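Local coordinates for protein Xcc_ctr_pt (Xanthomonas campestris pv. campestris, PDB 6NJW) that probably acts as the metal-dependent, Toprim-type nuclease part of a Class 2 OLD family protein that cleaves nucleic acid by a two-metal mechanism, at residues 16-27 against 50-61; 76-84 against 125-133. One frame throughout, in Å; residues are numbered along the deposited sequence.

Contact 1: residues 16-27 against 50-61; sequences EIFFSRGVILVE and GITVCSVGGTNF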
loop_
_atom_site.group_PDB
_atom_site.type_symbol
_atom_site.label_atom_id
_atom_site.label_comp_id
_atom_site.label_asym_id
_atom_site.label_seq_id
_atom_site.Cartn_x
_atom_site.Cartn_y
_atom_site.Cartn_z
ATOM N N GLU A 16 10.197 8.300 14.580
ATOM C CA GLU A 16 9.075 9.112 14.131
ATOM C C GLU A 16 7.753 8.543 14.624
ATOM O O GLU A 16 6.814 9.301 14.891
ATOM C CB GLU A 16 9.073 9.214 12.606
ATOM C CG GLU A 16 10.405 9.649 12.008
ATOM C CD GLU A 16 10.424 9.548 10.489
ATOM O OE1 GLU A 16 9.493 8.937 9.917
ATOM O OE2 GLU A 16 11.371 10.079 9.869
ATOM N N ILE A 17 7.662 7.214 14.737
ATOM C CA ILE A 17 6.447 6.583 15.245
ATOM C C ILE A 17 6.079 7.167 16.603
ATOM O O ILE A 17 4.926 7.544 16.851
ATOM C CB ILE A 17 6.625 5.054 15.308
ATOM C CG1 ILE A 17 6.689 4.474 13.889
ATOM C CG2 ILE A 17 5.486 4.411 16.086
ATOM C CD1 ILE A 17 6.253 3.009 13.792
ATOM N N PHE A 18 7.066 7.292 17.494
ATOM C CA PHE A 18 6.780 7.845 18.816
ATOM C C PHE A 18 6.343 9.308 18.770
ATOM O O PHE A 18 5.804 9.801 19.767
ATOM C CB PHE A 18 8.000 7.691 19.735
ATOM C CG PHE A 18 8.087 6.340 20.414
ATOM C CD1 PHE A 18 8.548 5.225 19.721
ATOM C CD2 PHE A 18 7.706 6.189 21.743
ATOM C CE1 PHE A 18 8.631 3.974 20.342
ATOM C CE2 PHE A 18 7.787 4.953 22.374
ATOM C CZ PHE A 18 8.248 3.839 21.672
ATOM N N PHE A 19 6.538 10.008 17.654
ATOM C CA PHE A 19 6.108 11.398 17.522
ATOM C C PHE A 19 4.853 11.563 16.664
ATOM O O PHE A 19 4.444 12.699 16.406
ATOM C CB PHE A 19 7.238 12.250 16.932
ATOM C CG PHE A 19 8.351 12.564 17.904
ATOM C CD1 PHE A 19 8.186 12.365 19.272
ATOM C CD2 PHE A 19 9.566 13.059 17.445
ATOM C CE1 PHE A 19 9.216 12.655 20.163
ATOM C CE2 PHE A 19 10.595 13.353 18.327
ATOM C CZ PHE A 19 10.418 13.151 19.690
ATOM N N SER A 20 4.217 10.475 16.237
ATOM C CA SER A 20 3.164 10.554 15.227
ATOM C C SER A 20 1.763 10.538 15.829
ATOM O O SER A 20 1.533 10.003 16.913
ATOM C CB SER A 20 3.297 9.398 14.238
ATOM O OG SER A 20 4.622 9.352 13.752
ATOM N N ARG A 21 0.815 11.137 15.103
ATOM C CA ARG A 21 -0.590 11.001 15.463
ATOM C C ARG A 21 -1.223 9.756 14.854
ATOM O O ARG A 21 -2.223 9.259 15.390
ATOM C CB ARG A 21 -1.378 12.245 15.029
ATOM C CG ARG A 21 -0.925 13.555 15.692
ATOM C CD ARG A 21 -1.803 14.733 15.235
ATOM N NE ARG A 21 -1.332 16.028 15.734
ATOM C CZ ARG A 21 -1.763 16.585 16.862
ATOM N NH1 ARG A 21 -2.672 15.958 17.601
ATOM N NH2 ARG A 21 -1.292 17.766 17.252
ATOM N N GLY A 22 -0.645 9.231 13.772
ATOM C CA GLY A 22 -1.175 8.048 13.117
ATOM C C GLY A 22 -0.093 7.397 12.289
ATOM O O GLY A 22 0.922 8.025 11.961
ATOM N N VAL A 23 -0.304 6.114 11.963
ATOM C CA VAL A 23 0.695 5.342 11.225
ATOM C C VAL A 23 0.012 4.536 10.127
ATOM O O VAL A 23 -0.983 3.862 10.383
ATOM C CB VAL A 23 1.495 4.384 12.126
ATOM C CG1 VAL A 23 2.549 3.668 11.272
ATOM C CG2 VAL A 23 2.184 5.151 13.235
ATOM N N ILE A 24 0.557 4.599 8.918
ATOM C CA ILE A 24 0.148 3.756 7.803
ATOM C C ILE A 24 1.204 2.671 7.618
ATOM O O ILE A 24 2.343 2.971 7.247
ATOM C CB ILE A 24 -0.001 4.573 6.510
ATOM C CG1 ILE A 24 -1.139 5.598 6.642
ATOM C CG2 ILE A 24 -0.206 3.632 5.321
ATOM C CD1 ILE A 24 -1.006 6.755 5.605
ATOM N N LEU A 25 0.820 1.414 7.827
ATOM C CA LEU A 25 1.744 0.285 7.731
ATOM C C LEU A 25 1.630 -0.339 6.350
ATOM O O LEU A 25 0.522 -0.698 5.925
ATOM C CB LEU A 25 1.430 -0.765 8.805
ATOM C CG LEU A 25 1.589 -0.297 10.247
ATOM C CD1 LEU A 25 1.025 -1.385 11.187
ATOM C CD2 LEU A 25 3.066 -0.024 10.512
ATOM N N VAL A 26 2.769 -0.468 5.661
ATOM C CA VAL A 26 2.838 -0.986 4.302
ATOM C C VAL A 26 3.937 -2.047 4.235
ATOM O O VAL A 26 4.788 -2.144 5.117
ATOM C CB VAL A 26 3.098 0.144 3.279
ATOM C CG1 VAL A 26 1.996 1.241 3.418
ATOM C CG2 VAL A 26 4.466 0.734 3.476
ATOM N N GLU A 27 3.912 -2.850 3.167
ATOM C CA GLU A 27 4.829 -3.986 3.087
ATOM C C GLU A 27 6.241 -3.581 2.676
ATOM O O GLU A 27 7.217 -4.142 3.180
ATOM C CB GLU A 27 4.295 -5.027 2.104
ATOM C CG GLU A 27 3.051 -5.767 2.586
ATOM C CD GLU A 27 2.613 -6.823 1.571
ATOM O OE1 GLU A 27 3.411 -7.123 0.658
ATOM O OE2 GLU A 27 1.486 -7.347 1.684
ATOM N N GLY A 50 0.276 14.729 10.871
ATOM C CA GLY A 50 1.044 13.912 11.799
ATOM C C GLY A 50 0.989 12.420 11.534
ATOM O O GLY A 50 1.134 11.630 12.471
ATOM N N ILE A 51 0.751 12.005 10.289
ATOM C CA ILE A 51 0.680 10.584 9.939
ATOM C C ILE A 51 1.983 10.183 9.271
ATOM O O ILE A 51 2.424 10.836 8.318
ATOM C CB ILE A 51 -0.523 10.288 9.027
ATOM C CG1 ILE A 51 -1.815 10.583 9.779
ATOM C CG2 ILE A 51 -0.526 8.826 8.582
ATOM C CD1 ILE A 51 -3.020 10.770 8.900
ATOM N N THR A 52 2.612 9.122 9.785
ATOM C CA THR A 52 3.849 8.569 9.247
ATOM C C THR A 52 3.554 7.283 8.486
ATOM O O THR A 52 2.702 6.493 8.902
ATOM C CB THR A 52 4.854 8.262 10.366
ATOM O OG1 THR A 52 4.954 9.378 11.252
ATOM C CG2 THR A 52 6.229 7.991 9.789
ATOM N N VAL A 53 4.253 7.080 7.365
ATOM C CA VAL A 53 4.176 5.846 6.588
ATOM C C VAL A 53 5.364 4.977 6.975
ATOM O O VAL A 53 6.519 5.415 6.899
ATOM C CB VAL A 53 4.170 6.128 5.078
ATOM C CG1 VAL A 53 4.003 4.844 4.301
ATOM C CG2 VAL A 53 3.025 7.076 4.738
ATOM N N CYS A 54 5.087 3.746 7.376
ATOM C CA CYS A 54 6.109 2.860 7.910
ATOM C C CYS A 54 6.071 1.545 7.140
ATOM O O CYS A 54 5.036 0.874 7.096
ATOM C CB CYS A 54 5.893 2.649 9.409
ATOM S SG CYS A 54 6.842 1.275 10.097
ATOM N N SER A 55 7.182 1.205 6.500
ATOM C CA SER A 55 7.314 -0.074 5.821
ATOM C C SER A 55 7.748 -1.134 6.823
ATOM O O SER A 55 8.746 -0.954 7.520
ATOM C CB SER A 55 8.343 0.032 4.694
ATOM O OG SER A 55 8.724 -1.252 4.252
ATOM N N VAL A 56 6.995 -2.234 6.915
ATOM C CA VAL A 56 7.409 -3.320 7.802
ATOM C C VAL A 56 8.415 -4.252 7.140
ATOM O O VAL A 56 8.841 -5.228 7.763
ATOM C CB VAL A 56 6.184 -4.107 8.322
ATOM C CG1 VAL A 56 5.164 -3.153 8.953
ATOM C CG2 VAL A 56 5.526 -4.920 7.232
ATOM N N GLY A 57 8.809 -3.980 5.903
ATOM C CA GLY A 57 9.823 -4.756 5.207
ATOM C C GLY A 57 9.462 -6.218 5.030
ATOM O O GLY A 57 10.274 -7.104 5.299
ATOM N N GLY A 58 8.264 -6.486 4.568
ATOM C CA GLY A 58 7.795 -7.849 4.448
ATOM C C GLY A 58 6.302 -7.900 4.711
ATOM O O GLY A 58 5.586 -6.934 4.451
ATOM N N THR A 59 5.848 -9.035 5.239
ATOM C CA THR A 59 4.423 -9.248 5.452
ATOM C C THR A 59 4.088 -9.519 6.910
ATOM O O THR A 59 2.951 -9.891 7.213
ATOM C CB THR A 59 3.900 -10.391 4.571
ATOM O OG1 THR A 59 4.604 -11.598 4.882
ATOM C CG2 THR A 59 4.096 -10.071 3.085
ATOM N N ASN A 60 5.033 -9.336 7.822
ATOM C CA ASN A 60 4.766 -9.574 9.230
ATOM C C ASN A 60 4.393 -8.243 9.867
ATOM O O ASN A 60 5.265 -7.483 10.289
ATOM C CB ASN A 60 5.960 -10.206 9.932
ATOM C CG ASN A 60 5.638 -10.572 11.359
ATOM O OD1 ASN A 60 4.469 -10.574 11.758
ATOM N ND2 ASN A 60 6.665 -10.876 12.144
ATOM N N PHE A 61 3.090 -7.978 9.959
ATOM C CA PHE A 61 2.588 -6.763 10.578
ATOM C C PHE A 61 2.422 -6.889 12.085
ATOM O O PHE A 61 2.242 -5.875 12.764
ATOM C CB PHE A 61 1.244 -6.372 9.931
ATOM C CG PHE A 61 1.389 -5.861 8.518
ATOM C CD1 PHE A 61 1.674 -4.530 8.281
ATOM C CD2 PHE A 61 1.272 -6.720 7.440
ATOM C CE1 PHE A 61 1.821 -4.053 6.987
ATOM C CE2 PHE A 61 1.419 -6.263 6.136
ATOM C CZ PHE A 61 1.699 -4.919 5.902
#
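Matching first torsions turn the hydroxyls of Ser-20 and Thr-52 toward each other: OG of Ser-20 (chi1 -51°) and OG1 of Thr-52 (chi1 -48°) both lie anti to the carbonyl carbon. Thr-52 OG1 donates to Ser-20 OG over 2.5 Å, and Ser-20 OG donates in turn to Glu-16 O in an apparently very short bond, linking the turn 16-20 to the edge strand. The same torsion sends Thr-52 CG2 to 3.4 Å from Glu-16 OE1. Gly-50 O accepts from two successive amides, Arg-21 N at 2.7 Å and, more distantly, Gly-22 N. From there the strands 22-26 and 51-55 run parallel, joined by alternating amide-carbonyl bonds; that from Cys-54 N to Ile-24 O, at 2.9 Å, is almost straight (174° at the hydrogen). On one face Ile-24 CD1 meets Ile-51 CG2 at 3.7 Å and also approaches Val-53 CG2, beneath helix 208-226. On the other, Leu-25 CD2 packs against Cys-54 SG at 4.0 Å, with Tyr-64 of helix 62-68 over the pair. At the end of strand 51-55, Ser-55 OG accepts from Gly-57 N in an ST turn, and Gly-58 N reaches Glu-27 O at 2.9 Å. The Phe-61 ring turns an edge to Val-26 N and to Glu-27 CG, the latter 3.7 Å from CZ, while Val-56 CG2 sits above one face, toward the rim. The extended Glu-27 side chain continues past this edge, its OE2 reaching Thr-81 and Asp-82 of the neighbouring strand. This is the first beta-alpha-beta unit of the Toprim domain, and its chemistry implies that a hydrogen-bonded, largely apolar scaffold places Glu-27, a magnesium ligand of this protein though not coordinating the ion in this model, at the C-terminal end of the sheet.

Contact 2: residues 76-84 against 125-133; sequences PHVILTDRD and YGYFVNENT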
loop_
_atom_site.group_PDB
_atom_site.type_symbol
_atom_site.label_atom_id
_atom_site.label_comp_id
_atom_site.label_asym_id
_atom_site.label_seq_id
_atom_site.Cartn_x
_atom_site.Cartn_y
_atom_site.Cartn_z
ATOM N N PRO A 76 -3.691 5.356 16.415
ATOM C CA PRO A 76 -4.462 4.957 15.227
ATOM C C PRO A 76 -3.540 4.534 14.086
ATOM O O PRO A 76 -2.540 5.188 13.793
ATOM C CB PRO A 76 -5.249 6.225 14.868
ATOM C CG PRO A 76 -5.208 7.093 16.089
ATOM C CD PRO A 76 -3.957 6.749 16.828
ATOM N N HIS A 77 -3.884 3.423 13.431
ATOM C CA HIS A 77 -3.053 2.939 12.347
ATOM C C HIS A 77 -3.914 2.155 11.368
ATOM O O HIS A 77 -5.024 1.735 11.685
ATOM C CB HIS A 77 -1.910 2.059 12.865
ATOM C CG HIS A 77 -2.399 0.850 13.589
ATOM N ND1 HIS A 77 -2.829 0.900 14.897
ATOM C CD2 HIS A 77 -2.594 -0.425 13.174
ATOM C CE1 HIS A 77 -3.252 -0.301 15.263
ATOM N NE2 HIS A 77 -3.121 -1.121 14.236
ATOM N N VAL A 78 -3.380 1.969 10.163
ATOM C CA VAL A 78 -4.033 1.184 9.127
ATOM C C VAL A 78 -2.997 0.229 8.542
ATOM O O VAL A 78 -1.802 0.386 8.749
ATOM C CB VAL A 78 -4.645 2.080 8.028
ATOM C CG1 VAL A 78 -5.782 2.914 8.610
ATOM C CG2 VAL A 78 -3.568 2.991 7.413
ATOM N N ILE A 79 -3.466 -0.765 7.791
ATOM C CA ILE A 79 -2.582 -1.713 7.116
ATOM C C ILE A 79 -2.968 -1.801 5.646
ATOM O O ILE A 79 -4.154 -1.843 5.315
ATOM C CB ILE A 79 -2.655 -3.117 7.765
ATOM C CG1 ILE A 79 -1.877 -3.143 9.081
ATOM C CG2 ILE A 79 -2.139 -4.200 6.808
ATOM C CD1 ILE A 79 -2.170 -4.394 9.935
ATOM N N LEU A 80 -1.965 -1.858 4.776
ATOM C CA LEU A 80 -2.127 -2.138 3.354
ATOM C C LEU A 80 -1.310 -3.382 3.046
ATOM O O LEU A 80 -0.089 -3.385 3.242
ATOM C CB LEU A 80 -1.635 -0.962 2.497
ATOM C CG LEU A 80 -2.462 0.309 2.688
ATOM C CD1 LEU A 80 -1.761 1.547 2.147
ATOM C CD2 LEU A 80 -3.757 0.074 1.952
ATOM N N THR A 81 -1.967 -4.428 2.557
ATOM C CA THR A 81 -1.243 -5.667 2.294
ATOM C C THR A 81 -1.875 -6.370 1.100
ATOM O O THR A 81 -2.994 -6.047 0.691
ATOM C CB THR A 81 -1.222 -6.570 3.537
ATOM O OG1 THR A 81 -0.249 -7.618 3.369
ATOM C CG2 THR A 81 -2.589 -7.158 3.798
ATOM N N ASP A 82 -1.130 -7.324 0.532
ATOM C CA ASP A 82 -1.512 -8.011 -0.702
ATOM C C ASP A 82 -2.134 -9.369 -0.406
ATOM O O ASP A 82 -1.665 -10.100 0.473
ATOM C CB ASP A 82 -0.296 -8.199 -1.610
ATOM C CG ASP A 82 0.195 -6.889 -2.196
ATOM O OD1 ASP A 82 -0.540 -5.889 -2.092
ATOM O OD2 ASP A 82 1.308 -6.854 -2.755
ATOM N N ARG A 83 -3.176 -9.721 -1.168
ATOM C CA ARG A 83 -3.886 -10.968 -0.892
ATOM C C ARG A 83 -2.983 -12.181 -1.062
ATOM O O ARG A 83 -3.032 -13.114 -0.249
ATOM C CB ARG A 83 -5.115 -11.114 -1.791
ATOM C CG ARG A 83 -6.035 -12.245 -1.320
ATOM C CD ARG A 83 -7.196 -12.469 -2.269
ATOM N NE ARG A 83 -8.215 -13.356 -1.715
ATOM C CZ ARG A 83 -9.385 -12.939 -1.241
ATOM N NH1 ARG A 83 -9.678 -11.644 -1.254
ATOM N NH2 ARG A 83 -10.260 -13.808 -0.751
ATOM N N ASP A 84 -2.168 -12.193 -2.118
ATOM C CA ASP A 84 -1.236 -13.291 -2.416
ATOM C C ASP A 84 -1.963 -14.608 -2.702
ATOM O O ASP A 84 -2.663 -14.735 -3.718
ATOM C CB ASP A 84 -0.232 -13.469 -1.267
ATOM C CG ASP A 84 0.807 -12.366 -1.236
ATOM O OD1 ASP A 84 1.089 -11.816 -2.320
ATOM O OD2 ASP A 84 1.329 -12.037 -0.142
ATOM N N TYR A 125 -11.048 -2.570 11.322
ATOM C CA TYR A 125 -9.926 -2.022 12.066
ATOM C C TYR A 125 -8.971 -1.253 11.172
ATOM O O TYR A 125 -7.861 -0.927 11.605
ATOM C CB TYR A 125 -9.191 -3.153 12.805
ATOM C CG TYR A 125 -10.097 -3.798 13.827
ATOM C CD1 TYR A 125 -10.358 -3.181 15.040
ATOM C CD2 TYR A 125 -10.745 -5.002 13.551
ATOM C CE1 TYR A 125 -11.208 -3.761 15.968
ATOM C CE2 TYR A 125 -11.597 -5.583 14.469
ATOM C CZ TYR A 125 -11.821 -4.962 15.677
ATOM O OH TYR A 125 -12.681 -5.551 16.583
ATOM N N GLY A 126 -9.376 -0.962 9.936
ATOM C CA GLY A 126 -8.502 -0.240 9.023
ATOM C C GLY A 126 -7.439 -1.065 8.341
ATOM O O GLY A 126 -6.428 -0.512 7.901
ATOM N N TYR A 127 -7.636 -2.371 8.209
ATOM C CA TYR A 127 -6.666 -3.247 7.565
ATOM C C TYR A 127 -7.241 -3.682 6.225
ATOM O O TYR A 127 -8.290 -4.329 6.191
ATOM C CB TYR A 127 -6.366 -4.466 8.444
ATOM C CG TYR A 127 -5.906 -4.159 9.877
ATOM C CD1 TYR A 127 -5.333 -2.931 10.210
ATOM C CD2 TYR A 127 -6.060 -5.112 10.896
ATOM C CE1 TYR A 127 -4.908 -2.662 11.522
ATOM C CE2 TYR A 127 -5.655 -4.852 12.206
ATOM C CZ TYR A 127 -5.071 -3.638 12.514
ATOM O OH TYR A 127 -4.658 -3.396 13.812
ATOM N N PHE A 128 -6.557 -3.340 5.127
ATOM C CA PHE A 128 -7.161 -3.451 3.804
ATOM C C PHE A 128 -6.270 -4.278 2.896
ATOM O O PHE A 128 -5.038 -4.153 2.936
ATOM C CB PHE A 128 -7.414 -2.055 3.176
ATOM C CG PHE A 128 -8.461 -1.263 3.900
ATOM C CD1 PHE A 128 -9.809 -1.511 3.688
ATOM C CD2 PHE A 128 -8.099 -0.302 4.823
ATOM C CE1 PHE A 128 -10.785 -0.797 4.384
ATOM C CE2 PHE A 128 -9.056 0.412 5.527
ATOM C CZ PHE A 128 -10.402 0.170 5.315
ATOM N N VAL A 129 -6.890 -5.128 2.081
ATOM C CA VAL A 129 -6.143 -6.041 1.223
ATOM C C VAL A 129 -6.406 -5.689 -0.238
ATOM O O VAL A 129 -7.527 -5.345 -0.626
ATOM C CB VAL A 129 -6.471 -7.526 1.511
ATOM C CG1 VAL A 129 -6.383 -7.823 3.001
ATOM C CG2 VAL A 129 -7.831 -7.893 1.010
ATOM N N ASN A 130 -5.351 -5.740 -1.038
ATOM C CA ASN A 130 -5.449 -5.591 -2.477
ATOM C C ASN A 130 -5.462 -6.974 -3.119
ATOM O O ASN A 130 -4.646 -7.839 -2.773
ATOM C CB ASN A 130 -4.267 -4.780 -3.001
ATOM C CG ASN A 130 -4.287 -4.613 -4.502
ATOM O OD1 ASN A 130 -5.345 -4.488 -5.110
ATOM N ND2 ASN A 130 -3.103 -4.614 -5.110
ATOM N N GLU A 131 -6.362 -7.165 -4.078
ATOM C CA GLU A 131 -6.461 -8.452 -4.753
ATOM C C GLU A 131 -5.400 -8.629 -5.832
ATOM O O GLU A 131 -5.216 -9.747 -6.321
ATOM C CB GLU A 131 -7.862 -8.639 -5.346
ATOM C CG GLU A 131 -8.989 -8.327 -4.366
ATOM C CD GLU A 131 -9.171 -9.415 -3.314
ATOM O OE1 GLU A 131 -9.119 -10.607 -3.689
ATOM O OE2 GLU A 131 -9.348 -9.086 -2.110
ATOM N N ASN A 132 -4.689 -7.572 -6.203
ATOM C CA ASN A 132 -3.555 -7.635 -7.112
ATOM C C ASN A 132 -2.283 -7.339 -6.322
ATOM O O ASN A 132 -2.289 -7.301 -5.085
ATOM C CB ASN A 132 -3.764 -6.648 -8.271
ATOM C CG ASN A 132 -2.966 -7.023 -9.523
ATOM O OD1 ASN A 132 -2.032 -7.831 -9.461
ATOM N ND2 ASN A 132 -3.331 -6.434 -10.663
ATOM N N THR A 133 -1.186 -7.131 -7.037
ATOM C CA THR A 133 -0.012 -6.472 -6.489
ATOM C C THR A 133 0.090 -5.089 -7.123
ATOM O O THR A 133 -0.453 -4.843 -8.199
ATOM C CB THR A 133 1.265 -7.285 -6.743
ATOM O OG1 THR A 133 1.328 -7.648 -8.126
ATOM C CG2 THR A 133 1.269 -8.550 -5.883
#
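Strands 77-82 and 127-130 pair in parallel at one border of the four-stranded Toprim sheet, 127-130 being its outermost strand within this chain. The ladder starts with Ile-79 N bonded to Gly-126 O at 3.0 Å, where the positive phi of Gly-126 closes helix 115-123 in a Schellman motif, and ends with Arg-83 N on Asn-130 O at 2.9 Å. Ile-79 lays its CD1 over one face of the Tyr-127 ring, a CH-pi contact 3.6 Å from the centroid. The ring's rim faces His-77, whose NE2 shares a 2.8 Å hydrogen bond with Tyr-127 OH. Glu-131, bent at its second torsion (chi2 -74°), reaches the Arg-83 guanidinium; both OE1 and OE2 lie 2.7 Å from NH1, OE2 in the guanidinium plane, in a salt bridge whose hydrogen bonds are weak. Arg-83 also pairs with Asp-116. Asp-82 stands beside Asn-130 and at about a right angle to Thr-133, whose CG2 is 3.6 Å from Asp-82 OD2; Asp-82 and Tyr-209 form the magnesium site of this crystal. Helix 208-226 covers the face bearing Leu-80 and Asn-130, helices 62-68 and 115-123 pack on the face of Ile-79, Tyr-127 and Val-129, and strand 22-26 flanks 77-82 along its other edge.

In the fold
Contacts 1 and 2 form the two halves of one parallel sheet, with strand order 51-55, 22-26, 77-82, 127-130; their centres are 13 Å apart and strands 22-26 and 77-82 join them through backbone bonds. They meet most closely where Glu-27 OE2 approaches Thr-81 OG1 at an unusually short 2.4 Å and Asp-82 N at 2.9 Å, both probable hydrogen bonds. The carboxylate of contact 1 is thus positioned by the backbone and hydroxyl of contact 2. The side chain of Asp-82 is about 3 Å from the bound magnesium ion. The side chain of Glu-27 is about 5 Å from the magnesium ion. Glu-27 and Asp-84, magnesium ligands of this protein, do not coordinate it in this model; with Asp-82 they are consistent with the proposed two-metal mechanism.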